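Local structure of estrogen receptor (Crassostrea gigas, 4N1Y) at residues V21-H26 with A101-L106; V35-S40 with S112-T117; S40-A45 with G216-C221. The protein is a steroid-receptor-type nuclear receptor whose ligand-binding domain probably supports constitutive transcriptional activity, without the hormone-operated switch of its relatives. All coordinates share one frame; numbering follows the deposited sequence.

How the interactions relate
All three interactions are arranged around helix 34-56, which contributes directly to interactions 2 and 3 and touches interaction 1 through H26, whose ND1 probably hydrogen-bonds S40 OG. Interactions 2 and 3 share S40 and have centres about 10 Å apart; the centre of interaction 1 lies about 14 Å from each. Along the chain the segments come in the order 21-26, 35-40, 40-45, 101-106, 112-117 and 216-221, so all three contacts interleave. The helix is thus joined to the two-stranded hairpin, to the end of helix 108-113 and to the linker before helix 222-229, elements that surround the hormone pocket in related receptors.

Interaction 1 of 3, residues V21-H26 with A101-L106; sequences VLESHH and APDLVL
The carboxylate of D103 reaches from the type I turn A101-L104, which links the two strands of the hairpin characteristic of nuclear receptor ligand-binding domains, into the loop before helix 34-56. Its OD2 accepts from H25 N at 2.8 Å; the N-H...O angle of 131° makes the bond bent, and the donor comes from above the carboxylate plane, 74° out of it. The same OD2 lies over one face of the H25 ring, toward the rim. An alanine here in place of the aspartate would remove the acceptor for H25 N and would probably loosen the loop's hold on the turn. S24 puts OG between its backbone N and carbonyl carbon (chi1 62°), where it accepts from H26 N at 3.3 Å and closes an ST turn. S24 CB packs on A101 CB at 3.8 Å. H26, with CG anti to its backbone N, receives L104 CD1 over one ring face, 4.0 Å from H26 CG, while H26 ND1 bonds S40. E23, bent at chi2, brings OE1 to 3.3 Å from D103 OD2; two carboxylates so close probably repel, raising one proton affinity, an effect the H25 N-H would partly offset.

Interaction 2 of 3, residues V35-S40 with S112-T117; sequences VHLLNS and STVEMT
L38 and V114 make the closest backbone approach, 6.6 Å between their CA atoms, where helix 34-56 passes the spot at which helix 108-113 ends, E115 leaves helical geometry with positive phi (58°) and M116 takes the N-cap position of helix 117-132. V114 carries the contact from its side. With CG1 beside its own backbone N and anti to the carbonyl carbon, it directs that methyl at two consecutive leucines of the helix: CG1 is 3.5 Å from L37 CB, and L37 CD1 lies 3.7 Å from the same V114 CG1. The L37 side chain crosses V114 at about a right angle. L38 meets V114 obliquely, its CD2 3.8 Å from V114 CB, with V114 CG1 also within packing distance. Both leucines are extended at the second torsion (chi2 177° in L37, -178° in L38), which lets L37 CD1 and L38 CD2 reach V114. The turn between the two helices is a Schellman motif, in which E115 N bonds back to S112 O at 3.1 Å; it brings V114 and M116 against the leucines in the layered helical fold of the ligand-binding domain, while E115 OE1 forms a salt bridge with K34 at the start of the same helix 34-56. M116, bent at chi3, presents SD to L38 CD2 at 4.0 Å. Helix 187-215 adds further apolar cover, L212 touching L38 while F208 and F209 touch M116. T113 stands at the margin, its CB 4.5 Å from L37 CD1.

Interaction 3 of 3, residues S40-A45 with G216-C221; sequences SLVKLA and GVVTFC
Apolar contacts come first, and V42 carries them from helix 34-56. Its CG2 meets V218 CG1 at 3.6 Å, the valines reaching toward each other tip to tip, and also borders the F220 ring. Its CG1, anti to the V42 backbone N (chi1 156°), lies 3.7 Å from T219 O and is likewise directed at F220. The backbones come nearest here too, with V42 and F220 CA atoms 6.9 Å apart.

The second kind is a CH-pi contact. V42 CG1 sits over one face of the F220 ring, 4.2 Å from the centroid and 21° off the ring normal, displaced toward the rim so that F220 CD1 is the nearest ring atom at 3.9 Å. The two side chains cross at about a right angle. F209 and L212 of helix 187-215 and L228 of helix 222-229 also touch the F220 side chain, so it is shared by three helices.

Polar groups lie at the edge. T219 N bonds N39 OD1, fixing the linker to the helix one turn before V42. K43, extended until it bends at chi4, runs out alongside C221, the N-cap residue of helix 222-229; its NZ and C221 N are both donors, hence no bond between them, and its salt bridge is with E46.

By its order in the chain, helix 222-229 probably corresponds to the activation helix of related receptors, and this contact holds the linker before it. A lysine ammonium beside a helix N-terminus is probably disfavoured electrostatically, with E46 likely to offset that charge, so between the two segments the attraction probably comes from the apolar cluster of V42, V218 and F220, alongside the T219 N to N39 OD1 bond.

Interaction 1 of 3, residues V21-H26 with A101-L106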
loop_
_atom_site.group_PDB
_atom_site.type_symbol
_atom_site.label_atom_id
_atom_site.label_comp_id
_atom_site.label_asym_id
_atom_site.label_seq_id
_atom_site.Cartn_x
_atom_site.Cartn_y
_atom_site.Cartn_z
ATOM N N VAL B 21 -13.737 18.885 -12.195
ATOM C CA VAL B 21 -13.926 18.995 -10.754
ATOM C C VAL B 21 -15.389 19.209 -10.433
ATOM O O VAL B 21 -16.054 20.063 -11.015
ATOM C CB VAL B 21 -13.076 20.089 -10.131
ATOM C CG1 VAL B 21 -12.314 19.506 -8.942
ATOM C CG2 VAL B 21 -12.113 20.643 -11.160
ATOM N N LEU B 22 -15.875 18.431 -9.479
ATOM C CA LEU B 22 -17.286 18.432 -9.129
ATOM C C LEU B 22 -17.571 19.265 -7.888
ATOM O O LEU B 22 -16.801 19.270 -6.932
ATOM C CB LEU B 22 -17.779 17.002 -8.919
ATOM C CG LEU B 22 -17.682 16.089 -10.141
ATOM C CD1 LEU B 22 -17.891 14.660 -9.712
ATOM C CD2 LEU B 22 -18.672 16.480 -11.233
ATOM N N GLU B 23 -18.690 19.975 -7.931
ATOM C CA GLU B 23 -19.156 20.749 -6.803
ATOM C C GLU B 23 -19.895 19.789 -5.890
ATOM O O GLU B 23 -20.428 18.787 -6.364
ATOM C CB GLU B 23 -20.122 21.837 -7.268
ATOM C CG GLU B 23 -19.521 22.911 -8.134
ATOM C CD GLU B 23 -18.648 23.858 -7.368
ATOM O OE1 GLU B 23 -18.581 23.735 -6.126
ATOM O OE2 GLU B 23 -18.040 24.738 -8.012
ATOM N N SER B 24 -19.923 20.050 -4.588
ATOM C CA SER B 24 -20.627 19.126 -3.706
ATOM C C SER B 24 -22.072 19.577 -3.553
ATOM O O SER B 24 -22.943 18.773 -3.218
ATOM C CB SER B 24 -19.959 19.018 -2.329
ATOM O OG SER B 24 -19.951 20.256 -1.643
ATOM N N HIS B 25 -22.319 20.859 -3.826
ATOM C CA HIS B 25 -23.598 21.492 -3.489
ATOM C C HIS B 25 -24.063 21.143 -2.076
ATOM O O HIS B 25 -25.250 20.932 -1.817
ATOM C CB HIS B 25 -24.654 21.127 -4.530
ATOM C CG HIS B 25 -24.334 21.633 -5.900
ATOM N ND1 HIS B 25 -23.691 20.870 -6.851
ATOM C CD2 HIS B 25 -24.598 22.825 -6.486
ATOM C CE1 HIS B 25 -23.551 21.580 -7.958
ATOM N NE2 HIS B 25 -24.098 22.766 -7.764
ATOM N N HIS B 26 -23.105 21.085 -1.159
ATOM C CA HIS B 26 -23.419 20.822 0.226
ATOM C C HIS B 26 -24.198 22.001 0.784
ATOM O O HIS B 26 -23.915 23.153 0.452
ATOM C CB HIS B 26 -22.154 20.598 1.045
ATOM C CG HIS B 26 -22.414 20.398 2.505
ATOM N ND1 HIS B 26 -22.690 19.159 3.047
ATOM C CD2 HIS B 26 -22.492 21.279 3.529
ATOM C CE1 HIS B 26 -22.893 19.283 4.344
ATOM N NE2 HIS B 26 -22.783 20.561 4.662
ATOM N N ALA B 101 -14.534 18.956 -2.622
ATOM C CA ALA B 101 -15.012 19.734 -3.731
ATOM C C ALA B 101 -14.589 21.156 -3.408
ATOM O O ALA B 101 -14.206 21.438 -2.269
ATOM C CB ALA B 101 -16.524 19.602 -3.882
ATOM N N PRO B 102 -14.613 22.056 -4.401
ATOM C CA PRO B 102 -14.390 23.463 -4.060
ATOM C C PRO B 102 -15.447 23.898 -3.040
ATOM O O PRO B 102 -15.220 24.702 -2.133
ATOM C CB PRO B 102 -14.576 24.192 -5.397
ATOM C CG PRO B 102 -14.406 23.157 -6.442
ATOM C CD PRO B 102 -14.817 21.850 -5.845
ATOM N N ASP B 103 -16.607 23.271 -3.205
ATOM C CA ASP B 103 -17.818 23.461 -2.424
ATOM C C ASP B 103 -17.711 22.900 -1.000
ATOM O O ASP B 103 -18.592 23.121 -0.175
ATOM C CB ASP B 103 -18.935 22.732 -3.185
ATOM C CG ASP B 103 -20.276 23.360 -3.031
ATOM O OD1 ASP B 103 -20.574 23.903 -1.950
ATOM O OD2 ASP B 103 -21.041 23.306 -4.018
ATOM N N LEU B 104 -16.620 22.191 -0.712
ATOM C CA LEU B 104 -16.562 21.405 0.509
ATOM C C LEU B 104 -15.140 21.156 1.013
ATOM O O LEU B 104 -14.590 20.063 0.821
ATOM C CB LEU B 104 -17.263 20.067 0.286
ATOM C CG LEU B 104 -17.541 19.267 1.547
ATOM C CD1 LEU B 104 -18.401 20.147 2.435
ATOM C CD2 LEU B 104 -18.249 17.967 1.212
ATOM N N VAL B 105 -14.543 22.156 1.654
ATOM C CA VAL B 105 -13.220 21.982 2.251
ATOM C C VAL B 105 -13.321 21.700 3.751
ATOM O O VAL B 105 -13.807 22.529 4.512
ATOM C CB VAL B 105 -12.361 23.223 2.036
ATOM C CG1 VAL B 105 -10.969 23.002 2.595
ATOM C CG2 VAL B 105 -12.300 23.551 0.559
ATOM N N LEU B 106 -12.829 20.541 4.169
ATOM C CA LEU B 106 -12.929 20.095 5.557
ATOM C C LEU B 106 -11.577 20.014 6.265
ATOM O O LEU B 106 -10.635 19.380 5.782
ATOM C CB LEU B 106 -13.606 18.729 5.620
ATOM C CG LEU B 106 -14.975 18.600 4.968
ATOM C CD1 LEU B 106 -15.521 17.213 5.226
ATOM C CD2 LEU B 106 -15.910 19.656 5.518
#

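Interaction 2 of 3, residues V35-S40 with S112-T117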
loop_
_atom_site.group_PDB
_atom_site.type_symbol
_atom_site.label_atom_id
_atom_site.label_comp_id
_atom_site.label_asym_id
_atom_site.label_seq_id
_atom_site.Cartn_x
_atom_site.Cartn_y
_atom_site.Cartn_z
ATOM N N VAL B 35 -23.816 12.811 10.225
ATOM C CA VAL B 35 -24.706 12.393 9.158
ATOM C C VAL B 35 -24.756 13.421 8.031
ATOM O O VAL B 35 -24.690 13.047 6.858
ATOM C CB VAL B 35 -26.121 12.136 9.691
ATOM C CG1 VAL B 35 -27.107 12.005 8.551
ATOM C CG2 VAL B 35 -26.122 10.881 10.530
ATOM N N HIS B 36 -24.825 14.708 8.372
ATOM C CA HIS B 36 -24.960 15.739 7.341
ATOM C C HIS B 36 -23.766 15.821 6.408
ATOM O O HIS B 36 -23.934 15.897 5.188
ATOM C CB HIS B 36 -25.172 17.115 7.963
ATOM C CG HIS B 36 -25.472 18.183 6.959
ATOM N ND1 HIS B 36 -26.435 18.038 5.981
ATOM C CD2 HIS B 36 -24.930 19.411 6.773
ATOM C CE1 HIS B 36 -26.475 19.130 5.239
ATOM N NE2 HIS B 36 -25.574 19.979 5.698
ATOM N N LEU B 37 -22.566 15.773 6.976
ATOM C CA LEU B 37 -21.353 15.811 6.171
ATOM C C LEU B 37 -21.192 14.541 5.357
ATOM O O LEU B 37 -20.901 14.596 4.159
ATOM C CB LEU B 37 -20.114 16.012 7.046
ATOM C CG LEU B 37 -19.898 17.366 7.727
ATOM C CD1 LEU B 37 -18.653 17.331 8.589
ATOM C CD2 LEU B 37 -19.776 18.458 6.684
ATOM N N LEU B 38 -21.365 13.399 6.012
ATOM C CA LEU B 38 -21.175 12.115 5.350
ATOM C C LEU B 38 -22.107 11.890 4.168
ATOM O O LEU B 38 -21.709 11.256 3.186
ATOM C CB LEU B 38 -21.358 10.977 6.348
ATOM C CG LEU B 38 -20.183 10.733 7.284
ATOM C CD1 LEU B 38 -20.434 9.542 8.214
ATOM C CD2 LEU B 38 -18.944 10.542 6.453
ATOM N N ASN B 39 -23.320 12.438 4.213
ATOM C CA ASN B 39 -24.222 12.215 3.086
ATOM C C ASN B 39 -23.712 13.010 1.892
ATOM O O ASN B 39 -23.813 12.549 0.757
ATOM C CB ASN B 39 -25.697 12.576 3.417
ATOM C CG ASN B 39 -26.429 11.482 4.229
ATOM O OD1 ASN B 39 -26.063 10.310 4.193
ATOM N ND2 ASN B 39 -27.476 11.876 4.949
ATOM N N SER B 40 -23.078 14.147 2.148
ATOM C CA SER B 40 -22.498 14.911 1.054
ATOM C C SER B 40 -21.244 14.198 0.562
ATOM O O SER B 40 -21.071 14.018 -0.642
ATOM C CB SER B 40 -22.174 16.343 1.477
ATOM O OG SER B 40 -23.357 17.064 1.766
ATOM N N SER B 112 -12.848 14.850 12.603
ATOM C CA SER B 112 -13.262 14.258 13.857
ATOM C C SER B 112 -14.775 14.057 13.901
ATOM O O SER B 112 -15.251 13.034 14.387
ATOM C CB SER B 112 -12.797 15.128 15.014
ATOM O OG SER B 112 -12.616 16.460 14.572
ATOM N N THR B 113 -15.529 15.029 13.393
ATOM C CA THR B 113 -16.992 14.943 13.418
ATOM C C THR B 113 -17.509 13.705 12.699
ATOM O O THR B 113 -18.407 13.024 13.208
ATOM C CB THR B 113 -17.666 16.177 12.779
ATOM O OG1 THR B 113 -17.246 17.369 13.456
ATOM C CG2 THR B 113 -19.182 16.051 12.871
ATOM N N VAL B 114 -16.926 13.419 11.532
ATOM C CA VAL B 114 -17.339 12.290 10.697
ATOM C C VAL B 114 -16.544 11.032 11.006
ATOM O O VAL B 114 -16.661 10.034 10.296
ATOM C CB VAL B 114 -17.188 12.585 9.190
ATOM C CG1 VAL B 114 -18.119 13.701 8.777
ATOM C CG2 VAL B 114 -15.746 12.938 8.846
ATOM N N GLU B 115 -15.699 11.104 12.029
ATOM C CA GLU B 115 -15.001 9.931 12.537
ATOM C C GLU B 115 -14.159 9.242 11.465
ATOM O O GLU B 115 -14.084 8.013 11.428
ATOM C CB GLU B 115 -16.026 8.965 13.125
ATOM C CG GLU B 115 -16.920 9.662 14.154
ATOM C CD GLU B 115 -18.051 8.793 14.667
ATOM O OE1 GLU B 115 -18.192 7.649 14.185
ATOM O OE2 GLU B 115 -18.828 9.275 15.524
ATOM N N MET B 116 -13.517 10.041 10.613
ATOM C CA MET B 116 -12.634 9.529 9.575
ATOM C C MET B 116 -11.255 10.143 9.721
ATOM O O MET B 116 -10.577 10.458 8.734
ATOM C CB MET B 116 -13.179 9.847 8.195
ATOM C CG MET B 116 -14.531 9.254 7.945
ATOM S SD MET B 116 -15.071 9.458 6.247
ATOM C CE MET B 116 -13.953 8.331 5.428
ATOM N N THR B 117 -10.854 10.355 10.961
ATOM C CA THR B 117 -9.606 11.043 11.202
ATOM C C THR B 117 -8.388 10.297 10.683
ATOM O O THR B 117 -7.593 10.868 9.945
ATOM C CB THR B 117 -9.433 11.327 12.688
ATOM O OG1 THR B 117 -10.418 12.293 13.092
ATOM C CG2 THR B 117 -8.095 11.911 12.936
#

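Interaction 3 of 3, residues S40-A45 with G216-C221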
loop_
_atom_site.group_PDB
_atom_site.type_symbol
_atom_site.label_atom_id
_atom_site.label_comp_id
_atom_site.label_asym_id
_atom_site.label_seq_id
_atom_site.Cartn_x
_atom_site.Cartn_y
_atom_site.Cartn_z
ATOM N N SER B 40 -23.078 14.147 2.148
ATOM C CA SER B 40 -22.498 14.911 1.054
ATOM C C SER B 40 -21.244 14.198 0.562
ATOM O O SER B 40 -21.071 14.018 -0.642
ATOM C CB SER B 40 -22.174 16.343 1.477
ATOM O OG SER B 40 -23.357 17.064 1.766
ATOM N N LEU B 41 -20.394 13.763 1.490
ATOM C CA LEU B 41 -19.188 13.023 1.116
ATOM C C LEU B 41 -19.506 11.743 0.363
ATOM O O LEU B 41 -18.873 11.434 -0.637
ATOM C CB LEU B 41 -18.337 12.685 2.340
ATOM C CG LEU B 41 -17.656 13.850 3.062
ATOM C CD1 LEU B 41 -16.928 13.358 4.309
ATOM C CD2 LEU B 41 -16.692 14.586 2.121
ATOM N N VAL B 42 -20.504 11.010 0.833
ATOM C CA VAL B 42 -20.864 9.754 0.195
ATOM C C VAL B 42 -21.316 9.943 -1.236
ATOM O O VAL B 42 -20.943 9.161 -2.110
ATOM C CB VAL B 42 -21.991 9.032 0.972
ATOM C CG1 VAL B 42 -22.769 8.077 0.073
ATOM C CG2 VAL B 42 -21.425 8.321 2.173
ATOM N N LYS B 43 -22.115 10.971 -1.491
ATOM C CA LYS B 43 -22.625 11.110 -2.838
ATOM C C LYS B 43 -21.751 11.959 -3.751
ATOM O O LYS B 43 -21.819 11.822 -4.974
ATOM C CB LYS B 43 -24.058 11.592 -2.797
ATOM C CG LYS B 43 -24.802 10.456 -3.400
ATOM C CD LYS B 43 -26.294 10.347 -3.241
ATOM C CE LYS B 43 -26.523 8.980 -3.806
ATOM N NZ LYS B 43 -25.638 7.988 -3.016
ATOM N N LEU B 44 -20.872 12.763 -3.165
ATOM C CA LEU B 44 -19.846 13.403 -3.952
ATOM C C LEU B 44 -19.008 12.262 -4.502
ATOM O O LEU B 44 -18.614 12.266 -5.673
ATOM C CB LEU B 44 -19.014 14.350 -3.109
ATOM C CG LEU B 44 -18.017 15.163 -3.919
ATOM C CD1 LEU B 44 -18.713 15.954 -5.013
ATOM C CD2 LEU B 44 -17.245 16.072 -3.000
ATOM N N ALA B 45 -18.804 11.254 -3.655
ATOM C CA ALA B 45 -18.024 10.087 -4.013
ATOM C C ALA B 45 -18.656 9.360 -5.177
ATOM O O ALA B 45 -17.959 8.921 -6.085
ATOM C CB ALA B 45 -17.897 9.163 -2.843
ATOM N N GLY B 216 -27.075 2.163 8.018
ATOM C CA GLY B 216 -28.305 2.461 7.304
ATOM C C GLY B 216 -28.866 3.868 7.456
ATOM O O GLY B 216 -29.924 4.190 6.897
ATOM N N VAL B 217 -28.154 4.708 8.201
ATOM C CA VAL B 217 -28.570 6.082 8.422
ATOM C C VAL B 217 -28.137 6.914 7.244
ATOM O O VAL B 217 -28.900 7.702 6.678
ATOM C CB VAL B 217 -27.954 6.657 9.678
ATOM C CG1 VAL B 217 -28.325 8.118 9.798
ATOM C CG2 VAL B 217 -28.423 5.879 10.883
ATOM N N VAL B 218 -26.893 6.693 6.857
ATOM C CA VAL B 218 -26.341 7.408 5.738
ATOM C C VAL B 218 -26.861 6.662 4.529
ATOM O O VAL B 218 -26.828 5.430 4.473
ATOM C CB VAL B 218 -24.797 7.431 5.774
ATOM C CG1 VAL B 218 -24.211 7.719 4.392
ATOM C CG2 VAL B 218 -24.309 8.428 6.814
ATOM N N THR B 219 -27.377 7.407 3.569
ATOM C CA THR B 219 -27.986 6.768 2.428
ATOM C C THR B 219 -27.020 6.639 1.261
ATOM O O THR B 219 -26.376 7.602 0.867
ATOM C CB THR B 219 -29.235 7.534 2.018
ATOM O OG1 THR B 219 -28.846 8.768 1.413
ATOM C CG2 THR B 219 -30.068 7.839 3.257
ATOM N N PHE B 220 -26.902 5.427 0.737
ATOM C CA PHE B 220 -26.033 5.175 -0.412
ATOM C C PHE B 220 -26.845 4.893 -1.644
ATOM O O PHE B 220 -27.818 4.153 -1.557
ATOM C CB PHE B 220 -25.130 3.959 -0.178
ATOM C CG PHE B 220 -24.092 4.145 0.883
ATOM C CD1 PHE B 220 -22.746 4.172 0.553
ATOM C CD2 PHE B 220 -24.455 4.242 2.216
ATOM C CE1 PHE B 220 -21.777 4.325 1.538
ATOM C CE2 PHE B 220 -23.495 4.393 3.205
ATOM C CZ PHE B 220 -22.155 4.432 2.869
ATOM N N CYS B 221 -26.473 5.434 -2.799
ATOM C CA CYS B 221 -27.108 4.910 -4.002
ATOM C C CYS B 221 -26.413 3.628 -4.339
ATOM O O CYS B 221 -25.361 3.298 -3.762
ATOM C CB CYS B 221 -27.113 5.863 -5.211
ATOM S SG CYS B 221 -28.499 7.029 -5.256
#